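Local coordinates for protein rubber oxygenase (PDB 5O1L) that cleaves the double bonds of poly(cis-1,4-isoprene) in natural and synthetic rubber oxidatively with O2, using a non-covalently bound b-type heme, at residues A[108-113]-A[270-275]; A[179-184]-A[262-267]; A[203-206]-A[210-213]. All blocks are in the same frame, centred on the assembly; numbering follows the deposited sequence.

Contact 1 of 3, residues A[108-113]-A[270-275]. With EDO (1,2-ethanediol), chain G.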
ATOM      1  N   PRO A 108       2.586  19.011   0.073  1.00 15.82           N
ATOM      2  CA  PRO A 108       1.864  19.827  -0.901  1.00 16.57           C
ATOM      3  C   PRO A 108       1.155  21.006  -0.202  1.00 17.76           C
ATOM      4  O   PRO A 108       0.741  20.913   0.956  1.00 15.67           O
ATOM      5  CB  PRO A 108       0.844  18.858  -1.442  1.00 16.41           C
ATOM      6  CG  PRO A 108       0.647  17.846  -0.414  1.00 16.45           C
ATOM      7  CD  PRO A 108       1.980  17.709   0.281  1.00 17.23           C
ATOM      8  N   SER A 109       0.885  22.046  -0.997  1.00 18.80           N
ATOM      9  CA  SER A 109       0.206  23.217  -0.480  1.00 20.25           C
ATOM     10  C   SER A 109      -1.242  22.996   0.001  1.00 18.34           C
ATOM     11  O   SER A 109      -1.763  23.693   0.879  1.00 19.65           O
ATOM     12  CB  SER A 109       0.130  24.299  -1.619  1.00 21.83           C
ATOM     13  OG  SER A 109      -0.573  23.762  -2.738  1.00 28.02           O
ATOM     14  N   TRP A 110      -1.849  21.894  -0.505  1.00 15.68           N
ATOM     15  CA  TRP A 110      -3.167  21.531  -0.184  1.00 14.85           C
ATOM     16  C   TRP A 110      -3.264  20.534   0.954  1.00 15.24           C
ATOM     17  O   TRP A 110      -4.373  20.142   1.326  1.00 14.81           O
ATOM     18  CB  TRP A 110      -3.851  20.952  -1.427  1.00 14.47           C
ATOM     19  CG  TRP A 110      -3.061  19.974  -2.248  1.00 14.72           C
ATOM     20  CD1 TRP A 110      -2.297  20.189  -3.316  1.00 14.88           C
ATOM     21  CD2 TRP A 110      -2.988  18.544  -2.016  1.00 14.31           C
ATOM     22  NE1 TRP A 110      -1.740  19.035  -3.806  1.00 14.61           N
ATOM     23  CE2 TRP A 110      -2.156  18.011  -2.982  1.00 13.69           C
ATOM     24  CE3 TRP A 110      -3.555  17.691  -1.094  1.00 14.22           C
ATOM     25  CZ2 TRP A 110      -1.919  16.641  -3.086  1.00 13.33           C
ATOM     26  CZ3 TRP A 110      -3.284  16.310  -1.229  1.00 13.84           C
ATOM     27  CH2 TRP A 110      -2.471  15.849  -2.194  1.00 12.92           C
ATOM     28  N   ALA A 111      -2.148  20.169   1.556  1.00 14.69           N
ATOM     29  CA  ALA A 111      -2.223  19.317   2.762  1.00 15.59           C
ATOM     30  C   ALA A 111      -2.848  20.044   3.901  1.00 17.35           C
ATOM     31  O   ALA A 111      -2.536  21.253   4.160  1.00 19.01           O
ATOM     32  CB  ALA A 111      -0.856  18.869   3.148  1.00 15.80           C
ATOM     33  N   ASP A 112      -3.766  19.397   4.606  1.00 15.73           N
ATOM     34  CA  ASP A 112      -4.470  19.977   5.723  1.00 16.60           C
ATOM     35  C   ASP A 112      -4.083  19.215   6.993  1.00 17.16           C
ATOM     36  O   ASP A 112      -4.448  18.053   7.161  1.00 15.73           O
ATOM     37  CB  ASP A 112      -5.923  19.880   5.431  1.00 17.15           C
ATOM     38  CG  ASP A 112      -6.793  20.527   6.466  1.00 20.58           C
ATOM     39  OD1 ASP A 112      -6.824  20.120   7.639  1.00 22.48           O
ATOM     40  OD2 ASP A 112      -7.504  21.512   6.099  1.00 27.13           O
ATOM     41  N   LYS A 113      -3.352  19.872   7.870  1.00 18.95           N
ATOM     42  CA  LYS A 113      -2.787  19.229   9.059  1.00 21.81           C
ATOM     43  C   LYS A 113      -3.891  18.663   9.909  1.00 19.41           C
ATOM     44  O   LYS A 113      -3.731  17.502  10.427  1.00 19.17           O
ATOM     45  CB  LYS A 113      -2.011  20.262   9.897  1.00 26.48           C
ATOM     46  CG  LYS A 113      -1.586  19.775  11.311  1.00 32.39           C
ATOM     47  CD  LYS A 113      -0.938  20.823  12.247  1.00 36.15           C
ATOM     48  CE  LYS A 113      -0.200  20.142  13.421  1.00 37.23           C
ATOM     49  NZ  LYS A 113      -0.907  18.969  14.004  1.00 36.96           N
ATOM     50  N   VAL A 270       3.360  10.664  -7.024  1.00 13.62           N
ATOM     51  CA  VAL A 270       2.230  10.656  -7.947  1.00 13.73           C
ATOM     52  C   VAL A 270       1.854  12.126  -8.266  1.00 12.92           C
ATOM     53  O   VAL A 270       1.694  12.930  -7.348  1.00 13.17           O
ATOM     54  CB  VAL A 270       1.042   9.926  -7.431  1.00 13.01           C
ATOM     55  CG1 VAL A 270      -0.050   9.951  -8.512  1.00 13.50           C
ATOM     56  CG2 VAL A 270       1.446   8.469  -7.076  1.00 14.58           C
ATOM     57  N   SER A 271       1.763  12.490  -9.531  1.00 13.14           N
ATOM     58  CA  SER A 271       1.331  13.798  -9.909  1.00 14.23           C
ATOM     59  C   SER A 271      -0.088  14.040  -9.424  1.00 12.85           C
ATOM     60  O   SER A 271      -0.952  13.144  -9.513  1.00 12.52           O
ATOM     61  CB  SER A 271       1.288  13.874 -11.432  1.00 17.03           C
ATOM     62  OG  SER A 271       0.702  15.081 -11.817  1.00 22.75           O
ATOM     63  N   ASP A 272      -0.365  15.282  -8.998  1.00 12.80           N
ATOM     64  CA  ASP A 272      -1.689  15.636  -8.524  1.00 14.12           C
ATOM     65  C   ASP A 272      -2.721  15.447  -9.602  1.00 13.16           C
ATOM     66  O   ASP A 272      -3.910  15.312  -9.240  1.00 12.91           O
ATOM     67  CB  ASP A 272      -1.722  17.053  -8.010  1.00 14.33           C
ATOM     68  CG  ASP A 272      -0.902  17.283  -6.760  1.00 17.75           C
ATOM     69  OD1 ASP A 272      -0.467  16.240  -6.156  1.00 17.69           O
ATOM     70  OD2 ASP A 272      -0.739  18.474  -6.373  1.00 18.90           O
ATOM     71  N   GLU A 273      -2.351  15.458 -10.870  1.00 14.41           N
ATOM     72  CA  GLU A 273      -3.304  15.241 -11.942  1.00 14.54           C
ATOM     73  C   GLU A 273      -3.841  13.806 -12.027  1.00 13.63           C
ATOM     74  O   GLU A 273      -4.802  13.588 -12.753  1.00 13.74           O
ATOM     75  CB  GLU A 273      -2.620  15.528 -13.314  1.00 18.51           C
ATOM     76  CG  GLU A 273      -2.244  16.959 -13.477  1.00 23.15           C
ATOM     77  CD  GLU A 273      -1.438  17.267 -14.735  1.00 31.24           C
ATOM     78  OE1 GLU A 273      -1.205  16.361 -15.602  1.00 35.76           O
ATOM     79  OE2 GLU A 273      -1.050  18.469 -14.831  1.00 36.18           O
ATOM     80  N   TYR A 274      -3.266  12.890 -11.251  1.00 12.59           N
ATOM     81  CA  TYR A 274      -3.703  11.491 -11.219  1.00 11.94           C
ATOM     82  C   TYR A 274      -4.282  11.044  -9.890  1.00 12.44           C
ATOM     83  O   TYR A 274      -4.704   9.898  -9.737  1.00 14.30           O
ATOM     84  CB  TYR A 274      -2.562  10.514 -11.659  1.00 12.06           C
ATOM     85  CG  TYR A 274      -1.974  10.914 -13.004  1.00 13.29           C
ATOM     86  CD1 TYR A 274      -2.736  11.142 -14.103  1.00 14.69           C
ATOM     87  CD2 TYR A 274      -0.629  11.115 -13.092  1.00 14.66           C
ATOM     88  CE1 TYR A 274      -2.177  11.469 -15.309  1.00 14.65           C
ATOM     89  CE2 TYR A 274      -0.033  11.480 -14.281  1.00 15.74           C
ATOM     90  CZ  TYR A 274      -0.850  11.642 -15.371  1.00 14.59           C
ATOM     91  OH  TYR A 274      -0.264  12.010 -16.613  1.00 16.29           O
ATOM     92  N   ILE A 275      -4.250  11.885  -8.888  1.00 11.00           N
ATOM     93  CA  ILE A 275      -4.783  11.511  -7.551  1.00 10.41           C
ATOM     94  C   ILE A 275      -6.255  11.877  -7.488  1.00 10.50           C
ATOM     95  O   ILE A 275      -6.601  13.023  -7.762  1.00 10.92           O
ATOM     96  CB  ILE A 275      -4.015  12.290  -6.432  1.00 10.83           C
ATOM     97  CG1 ILE A 275      -2.493  12.081  -6.527  1.00 10.98           C
ATOM     98  CG2 ILE A 275      -4.576  11.932  -5.078  1.00 10.91           C
ATOM     99  CD1 ILE A 275      -1.710  12.951  -5.603  1.00 11.79           C
TER
HETATM  100  C1  EDO G 505      -5.927  23.101   8.698  1.00 56.09           C
HETATM  101  O1  EDO G 505      -4.998  22.259   9.400  1.00 47.40           O
HETATM  102  C2  EDO G 505      -7.349  22.906   9.229  1.00 55.42           C
HETATM  103  O2  EDO G 505      -8.300  23.469   8.327  1.00 60.91           O
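Trp-110 and Asp-272 join two interhelical loops of an all-helical, heme-binding fold of the globin clan, the loop before helix 113-125 and the one that follows helix 251-267. The link is a single indole-to-carboxylate hydrogen bond: NE1 of Trp-110 donates to OD2 of Asp-272 over 2.8 Å, with an N-H...O angle of 155°. The acceptor lies slightly off the indole plane, and the donor reaches OD2 from above the carboxylate, 50° out of its plane. The two flat groups are steeply inclined to each other, and the second oxygen, OD1, comes to 3.4 Å from CZ2 of Trp-110. Further along the ring, CD1 of Ile-275 approaches CZ2 of Trp-110 obliquely at 4.5 Å, a loose apolar touch.

Each side is shaped by its own turn. Pro-108 to Ala-111 form a type I beta turn; within it CG of Trp-110 stands between the backbone N and the carbonyl carbon (chi1 44°), a torsion that carries the indole toward Asp-272 and lays one face, near its rim, against CB of Pro-108. On the other side, Ser-271 builds an ST turn, its OG accepting from N of Glu-273. Helix 251-267 packs alongside, with Val-263 touching Trp-110. At the far end of the 108-113 segment, Asp-112 is the N-cap of helix 113-125, its OD1 accepting from N of Ala-115. A 1,2-ethanediol molecule, probably from the crystallisation liquor, occupies the same helix start, where its O2 donates to OD2 of Asp-112 over 3.1 Å.

Contact 2 of 3, residues A[179-184]-A[262-267]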
ATOM      1  N   ASP A 179       1.453   9.060  13.936  1.00 16.06           N
ATOM      2  CA  ASP A 179       2.230  10.269  13.908  1.00 17.49           C
ATOM      3  C   ASP A 179       2.718  10.670  12.528  1.00 16.82           C
ATOM      4  O   ASP A 179       3.674  11.449  12.371  1.00 16.65           O
ATOM      5  CB  ASP A 179       3.488  10.048  14.791  1.00 17.71           C
ATOM      6  CG  ASP A 179       3.172   9.504  16.181  1.00 19.27           C
ATOM      7  OD1 ASP A 179       2.698  10.344  16.912  1.00 22.69           O
ATOM      8  OD2 ASP A 179       3.258   8.319  16.383  1.00 21.55           O
ATOM      9  N   ALA A 180       2.122  10.050  11.499  1.00 14.59           N
ATOM     10  CA  ALA A 180       2.712  10.018  10.152  1.00 13.84           C
ATOM     11  C   ALA A 180       3.319  11.325   9.711  1.00 13.29           C
ATOM     12  O   ALA A 180       4.507  11.331   9.278  1.00 13.58           O
ATOM     13  CB  ALA A 180       1.676   9.554   9.146  1.00 13.60           C
ATOM     14  N   TYR A 181       2.592  12.418   9.762  1.00 12.76           N
ATOM     15  CA  TYR A 181       3.018  13.675   9.237  1.00 15.12           C
ATOM     16  C   TYR A 181       3.341  14.719  10.298  1.00 16.29           C
ATOM     17  O   TYR A 181       3.563  15.887   9.969  1.00 18.57           O
ATOM     18  CB  TYR A 181       2.009  14.227   8.171  1.00 14.82           C
ATOM     19  CG  TYR A 181       1.976  13.357   6.934  1.00 13.92           C
ATOM     20  CD1 TYR A 181       2.995  13.423   6.037  1.00 14.57           C
ATOM     21  CD2 TYR A 181       0.986  12.422   6.708  1.00 15.10           C
ATOM     22  CE1 TYR A 181       3.080  12.623   4.885  1.00 14.61           C
ATOM     23  CE2 TYR A 181       1.033  11.629   5.518  1.00 13.73           C
ATOM     24  CZ  TYR A 181       2.108  11.747   4.639  1.00 13.75           C
ATOM     25  OH  TYR A 181       2.114  10.967   3.506  1.00 14.69           O
ATOM     26  N   LEU A 182       3.514  14.281  11.540  1.00 17.25           N
ATOM     27  CA  LEU A 182       3.941  15.195  12.625  1.00 17.75           C
ATOM     28  C   LEU A 182       5.434  15.370  12.590  1.00 19.29           C
ATOM     29  O   LEU A 182       6.138  14.577  12.034  1.00 17.98           O
ATOM     30  CB  LEU A 182       3.453  14.608  13.935  1.00 18.34           C
ATOM     31  CG  LEU A 182       1.952  14.386  14.099  1.00 19.01           C
ATOM     32  CD1 LEU A 182       1.662  13.741  15.464  1.00 20.38           C
ATOM     33  CD2 LEU A 182       1.175  15.682  13.859  1.00 20.57           C
ATOM     34  N   PRO A 183       5.977  16.380  13.297  1.00 21.71           N
ATOM     35  CA  PRO A 183       7.432  16.592  13.256  1.00 21.21           C
ATOM     36  C   PRO A 183       8.253  15.413  13.737  1.00 20.45           C
ATOM     37  O   PRO A 183       9.283  15.106  13.158  1.00 21.02           O
ATOM     38  CB  PRO A 183       7.623  17.852  14.136  1.00 24.57           C
ATOM     39  CG  PRO A 183       6.308  18.565  14.016  1.00 24.86           C
ATOM     40  CD  PRO A 183       5.257  17.490  13.973  1.00 23.93           C
ATOM     41  N   HIS A 184       7.755  14.665  14.712  1.00 19.70           N
ATOM     42  CA  HIS A 184       8.424  13.519  15.225  1.00 19.89           C
ATOM     43  C   HIS A 184       8.084  12.214  14.535  1.00 18.77           C
ATOM     44  O   HIS A 184       8.599  11.160  14.903  1.00 20.55           O
ATOM     45  CB  HIS A 184       8.138  13.316  16.745  1.00 21.65           C
ATOM     46  CG  HIS A 184       6.691  13.249  17.081  1.00 19.19           C
ATOM     47  ND1 HIS A 184       5.949  12.079  17.173  1.00 23.07           N
ATOM     48  CD2 HIS A 184       5.823  14.258  17.209  1.00 20.23           C
ATOM     49  CE1 HIS A 184       4.699  12.397  17.411  1.00 19.37           C
ATOM     50  NE2 HIS A 184       4.602  13.701  17.486  1.00 22.47           N
ATOM     51  N   GLN A 262      -4.347  10.777  -0.147  1.00  8.93           N
ATOM     52  CA  GLN A 262      -4.053  11.720  -1.218  1.00  9.35           C
ATOM     53  C   GLN A 262      -2.667  12.355  -0.988  1.00  9.21           C
ATOM     54  O   GLN A 262      -1.862  12.394  -1.913  1.00  9.97           O
ATOM     55  CB  GLN A 262      -5.129  12.814  -1.286  1.00  9.53           C
ATOM     56  CG  GLN A 262      -6.527  12.410  -1.754  1.00  9.68           C
ATOM     57  CD  GLN A 262      -7.544  13.467  -1.476  1.00 10.27           C
ATOM     58  OE1 GLN A 262      -7.508  14.182  -0.468  1.00 10.88           O
ATOM     59  NE2 GLN A 262      -8.478  13.560  -2.430  1.00 10.41           N
ATOM     60  N   VAL A 263      -2.422  12.855   0.226  1.00  9.84           N
ATOM     61  CA  VAL A 263      -1.166  13.473   0.503  1.00 10.01           C
ATOM     62  C   VAL A 263      -0.073  12.429   0.346  1.00 10.00           C
ATOM     63  O   VAL A 263       0.972  12.707  -0.229  1.00 10.57           O
ATOM     64  CB  VAL A 263      -1.170  14.059   1.896  1.00 10.88           C
ATOM     65  CG1 VAL A 263       0.253  14.430   2.371  1.00 12.14           C
ATOM     66  CG2 VAL A 263      -2.127  15.252   2.003  1.00 11.46           C
ATOM     67  N   SER A 264      -0.339  11.198   0.797  1.00  9.87           N
ATOM     68  CA  SER A 264       0.721  10.177   0.696  1.00 10.29           C
ATOM     69  C   SER A 264       1.037   9.850  -0.740  1.00 10.86           C
ATOM     70  O   SER A 264       2.207   9.662  -1.084  1.00 12.19           O
ATOM     71  CB  SER A 264       0.313   8.948   1.448  1.00 11.11           C
ATOM     72  OG  SER A 264       0.147   9.203   2.847  1.00 11.99           O
ATOM     73  N   ALA A 265       0.072   9.767  -1.625  1.00 10.75           N
ATOM     74  CA  ALA A 265       0.305   9.561  -3.061  1.00 11.40           C
ATOM     75  C   ALA A 265       1.175  10.669  -3.596  1.00 11.23           C
ATOM     76  O   ALA A 265       2.142  10.406  -4.325  1.00 11.89           O
ATOM     77  CB  ALA A 265      -1.004   9.522  -3.802  1.00 11.27           C
ATOM     78  N   HIS A 266       0.886  11.921  -3.251  1.00 10.57           N
ATOM     79  CA  HIS A 266       1.760  13.046  -3.730  1.00 11.59           C
ATOM     80  C   HIS A 266       3.153  12.847  -3.209  1.00 12.26           C
ATOM     81  O   HIS A 266       4.118  13.005  -3.999  1.00 12.41           O
ATOM     82  CB  HIS A 266       1.178  14.334  -3.165  1.00 12.47           C
ATOM     83  CG  HIS A 266       1.954  15.543  -3.543  1.00 14.16           C
ATOM     84  ND1 HIS A 266       3.100  16.027  -2.931  1.00 16.74           N
ATOM     85  CD2 HIS A 266       1.650  16.417  -4.504  1.00 14.17           C
ATOM     86  CE1 HIS A 266       3.459  17.156  -3.568  1.00 14.47           C
ATOM     87  NE2 HIS A 266       2.607  17.384  -4.553  1.00 17.42           N
ATOM     88  N   MET A 267       3.317  12.505  -1.943  1.00 11.02           N
ATOM     89  CA  MET A 267       4.701  12.406  -1.384  1.00 11.99           C
ATOM     90  C   MET A 267       5.420  11.224  -1.950  1.00 12.72           C
ATOM     91  O   MET A 267       6.643  11.238  -2.044  1.00 13.77           O
ATOM     92  CB  MET A 267       4.611  12.295   0.108  1.00 12.79           C
ATOM     93  CG  MET A 267       3.989  13.499   0.796  1.00 13.39           C
ATOM     94  SD  MET A 267       4.783  15.060   0.403  1.00 15.32           S
ATOM     95  CE  MET A 267       6.417  14.887   1.178  1.00 16.06           C
TER
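With CG of Tyr-181 anti to its carbonyl carbon (chi1 -66°) and OG of Ser-264 placed likewise on its own residue (chi1 -63°), the phenol and the serine hydroxyl meet. Tyr-181 OH donates to Ser-264 OG over 2.7 Å, and OG lies at the edge of the ring, in its plane. The serine oxygen is also hydrogen-bonded to the carbonyl O of Val-260, one turn back, so two bonds grip it and probably fix its rotation. Methyl CG1 of Val-263 covers one ring face in a CH-pi contact, 4.3 Å from the centroid and displaced toward the hydroxyl end, where CZ is 4.0 Å away. Met-267 adds its CG at 4.2 Å from the phenolic OH, approaching obliquely. A phenylalanine in place of Tyr-181 would probably leave Ser-264 OG without its phenolic donor and less firmly fixed in its rotation. The tyrosine projects from a type I beta turn, Asp-179 to Leu-182, toward helix 251-267, and Ser-264 lies about 7 Å by its side chain from the heme. Leu-116 of helix 113-125 touches both Tyr-181 and Val-263, while helix 187-204 brings Met-187 and Ile-188 to the tyrosine and Ala-191 to Met-267.

Contact 3 of 3, residues A[203-206]-A[210-213]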
ATOM      1  N   HIS A 203      15.522   2.013 -13.022  1.00 21.38           N
ATOM      2  CA  HIS A 203      16.814   1.877 -13.695  1.00 23.46           C
ATOM      3  C   HIS A 203      17.275   0.411 -13.733  1.00 24.44           C
ATOM      4  O   HIS A 203      17.876  -0.042 -14.731  1.00 23.72           O
ATOM      5  CB  HIS A 203      17.799   2.767 -12.985  1.00 24.68           C
ATOM      6  CG  HIS A 203      19.137   2.877 -13.663  1.00 27.26           C
ATOM      7  ND1 HIS A 203      20.308   2.492 -13.057  1.00 32.06           N
ATOM      8  CD2 HIS A 203      19.468   3.330 -14.895  1.00 29.49           C
ATOM      9  CE1 HIS A 203      21.314   2.689 -13.895  1.00 29.58           C
ATOM     10  NE2 HIS A 203      20.832   3.167 -15.026  1.00 31.38           N
ATOM     11  N   LEU A 204      16.979  -0.369 -12.709  1.00 23.47           N
ATOM     12  CA  LEU A 204      17.489  -1.729 -12.541  1.00 24.02           C
ATOM     13  C   LEU A 204      16.699  -2.792 -13.251  1.00 25.94           C
ATOM     14  O   LEU A 204      17.284  -3.645 -13.937  1.00 25.84           O
ATOM     15  CB  LEU A 204      17.604  -2.097 -11.054  1.00 24.08           C
ATOM     16  CG  LEU A 204      18.642  -1.202 -10.390  1.00 25.64           C
ATOM     17  CD1 LEU A 204      18.578  -1.347  -8.887  1.00 26.09           C
ATOM     18  CD2 LEU A 204      20.052  -1.532 -10.879  1.00 26.00           C
ATOM     19  N   LEU A 205      15.368  -2.822 -13.090  1.00 22.66           N
ATOM     20  CA  LEU A 205      14.585  -3.942 -13.581  1.00 24.73           C
ATOM     21  C   LEU A 205      14.695  -4.126 -15.111  1.00 25.73           C
ATOM     22  O   LEU A 205      14.651  -5.281 -15.534  1.00 27.61           O
ATOM     23  CB  LEU A 205      13.109  -3.877 -13.153  1.00 24.68           C
ATOM     24  CG  LEU A 205      12.756  -4.563 -11.869  1.00 25.88           C
ATOM     25  CD1 LEU A 205      11.254  -4.374 -11.522  1.00 25.10           C
ATOM     26  CD2 LEU A 205      13.085  -6.057 -11.785  1.00 26.28           C
ATOM     27  N   PRO A 206      14.747  -3.021 -15.903  1.00 25.27           N
ATOM     28  CA  PRO A 206      14.876  -3.271 -17.348  1.00 27.09           C
ATOM     29  C   PRO A 206      16.167  -3.971 -17.733  1.00 28.62           C
ATOM     30  O   PRO A 206      16.249  -4.492 -18.838  1.00 29.08           O
ATOM     31  CB  PRO A 206      14.772  -1.882 -17.947  1.00 26.42           C
ATOM     32  CG  PRO A 206      13.898  -1.155 -16.986  1.00 25.48           C
ATOM     33  CD  PRO A 206      14.502  -1.580 -15.678  1.00 24.81           C
ATOM     34  N   ALA A 210      14.522 -11.665 -17.284  1.00 28.92           N
ATOM     35  CA  ALA A 210      13.292 -12.309 -16.844  1.00 28.51           C
ATOM     36  C   ALA A 210      12.157 -11.239 -16.642  1.00 27.83           C
ATOM     37  O   ALA A 210      11.011 -11.494 -17.038  1.00 27.43           O
ATOM     38  CB  ALA A 210      13.524 -13.077 -15.575  1.00 28.58           C
ATOM     39  N   TRP A 211      12.520 -10.058 -16.143  1.00 27.43           N
ATOM     40  CA  TRP A 211      11.497  -9.003 -15.967  1.00 25.66           C
ATOM     41  C   TRP A 211      11.084  -8.511 -17.325  1.00 28.31           C
ATOM     42  O   TRP A 211       9.918  -8.411 -17.627  1.00 26.61           O
ATOM     43  CB  TRP A 211      11.976  -7.841 -15.046  1.00 24.59           C
ATOM     44  CG  TRP A 211      10.821  -6.840 -14.886  1.00 22.23           C
ATOM     45  CD1 TRP A 211       9.755  -6.924 -13.996  1.00 22.71           C
ATOM     46  CD2 TRP A 211      10.561  -5.736 -15.735  1.00 22.12           C
ATOM     47  NE1 TRP A 211       8.886  -5.908 -14.285  1.00 21.58           N
ATOM     48  CE2 TRP A 211       9.353  -5.149 -15.318  1.00 20.66           C
ATOM     49  CE3 TRP A 211      11.226  -5.190 -16.844  1.00 22.06           C
ATOM     50  CZ2 TRP A 211       8.796  -4.068 -15.980  1.00 20.89           C
ATOM     51  CZ3 TRP A 211      10.735  -4.088 -17.432  1.00 22.78           C
ATOM     52  CH2 TRP A 211       9.504  -3.520 -17.006  1.00 20.96           C
ATOM     53  N   SER A 212      12.048  -8.186 -18.174  1.00 29.67           N
ATOM     54  CA  SER A 212      11.749  -7.644 -19.509  1.00 34.05           C
ATOM     55  C   SER A 212      10.914  -8.572 -20.331  1.00 33.11           C
ATOM     56  O   SER A 212       9.986  -8.136 -20.982  1.00 34.08           O
ATOM     57  CB  SER A 212      13.024  -7.369 -20.299  1.00 36.98           C
ATOM     58  OG  SER A 212      13.672  -6.346 -19.641  1.00 40.42           O
ATOM     59  N   GLN A 213      11.229  -9.849 -20.284  1.00 34.75           N
ATOM     60  CA  GLN A 213      10.519 -10.831 -21.089  1.00 36.52           C
ATOM     61  C   GLN A 213       9.118 -11.068 -20.641  1.00 34.74           C
ATOM     62  O   GLN A 213       8.307 -11.443 -21.463  1.00 34.89           O
ATOM     63  CB  GLN A 213      11.294 -12.156 -21.151  1.00 41.06           C
ATOM     64  CG  GLN A 213      12.470 -11.996 -22.082  1.00 46.04           C
ATOM     65  CD  GLN A 213      13.562 -13.052 -21.932  1.00 50.24           C
ATOM     66  OE1 GLN A 213      13.427 -14.032 -21.184  1.00 52.95           O
ATOM     67  NE2 GLN A 213      14.689 -12.799 -22.602  1.00 51.99           N
TER
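Leu-205 packs against the indole of Trp-211, with CB and the two methyls doing the touching. CB lies 4.1 Å from CD2 of Trp-211, above the plane and displaced toward the rim. Beyond the branch point at CG, CD2 of Leu-205 turns to the root of the indole, 3.9 Å from CB of Trp-211 and equally near its CG. The other methyl, CD1, sits over the face of the five-membered ring, 4.0 Å from its centroid and 17° off the normal, a CH-pi contact shifted toward the CD1-NE1 side of the indole. The leucine and tryptophan side chains cross at about a right angle.

This is a tight helix-to-helix connection: Leu-205 and Pro-206 belong to a 3-10 segment after helix 187-204, and the short helix 209-214 folds back so that Trp-211 and Ser-212 lie against Leu-205 and Pro-206. Helix 187-204 carries His-198, inferred to be the axial ligand of the heme iron, and the side chain of Leu-205 lies about 5 Å from the heme.

Trp-211 presents its ring by holding CG anti to the backbone N (chi1 -178°). Its six-membered half is met by backbone and proline: the carbonyl O of Leu-205 is 3.7 Å from CE3 of Trp-211, and CG of Pro-206 approaches CZ3 of Trp-211 at 4.3 Å. Tyr-154 of helix 146-154 touches both Leu-205 and Trp-211, and Pro-221 borders both Trp-211 and Pro-206. Near the outer margin, Ser-212 OG stands 3.3 Å from the carbonyl O of Pro-206.

Burial does not predict the chemistry of these three contacts. Contact 2 is the buried one, yet pairs a hydroxyl-to-hydroxyl bond with apolar cover, whereas contacts 1 and 3 are only partly buried. Contacts 1 and 2 belong to one cluster, their centres 11 Å apart, and share helix 251-267 with its following loop: CH2 of Trp-110 packs 3.5 Å from O of Gln-262, and N of Val-270 probably bonds to O of Ala-265. In contact 1 an indole N-H meets a carboxylate. Contact 3 lies about 30 Å from both by centres, joins neighbours in sequence rather than parts far apart in the chain, and relies chiefly on apolar and CH-pi packing beside the heme.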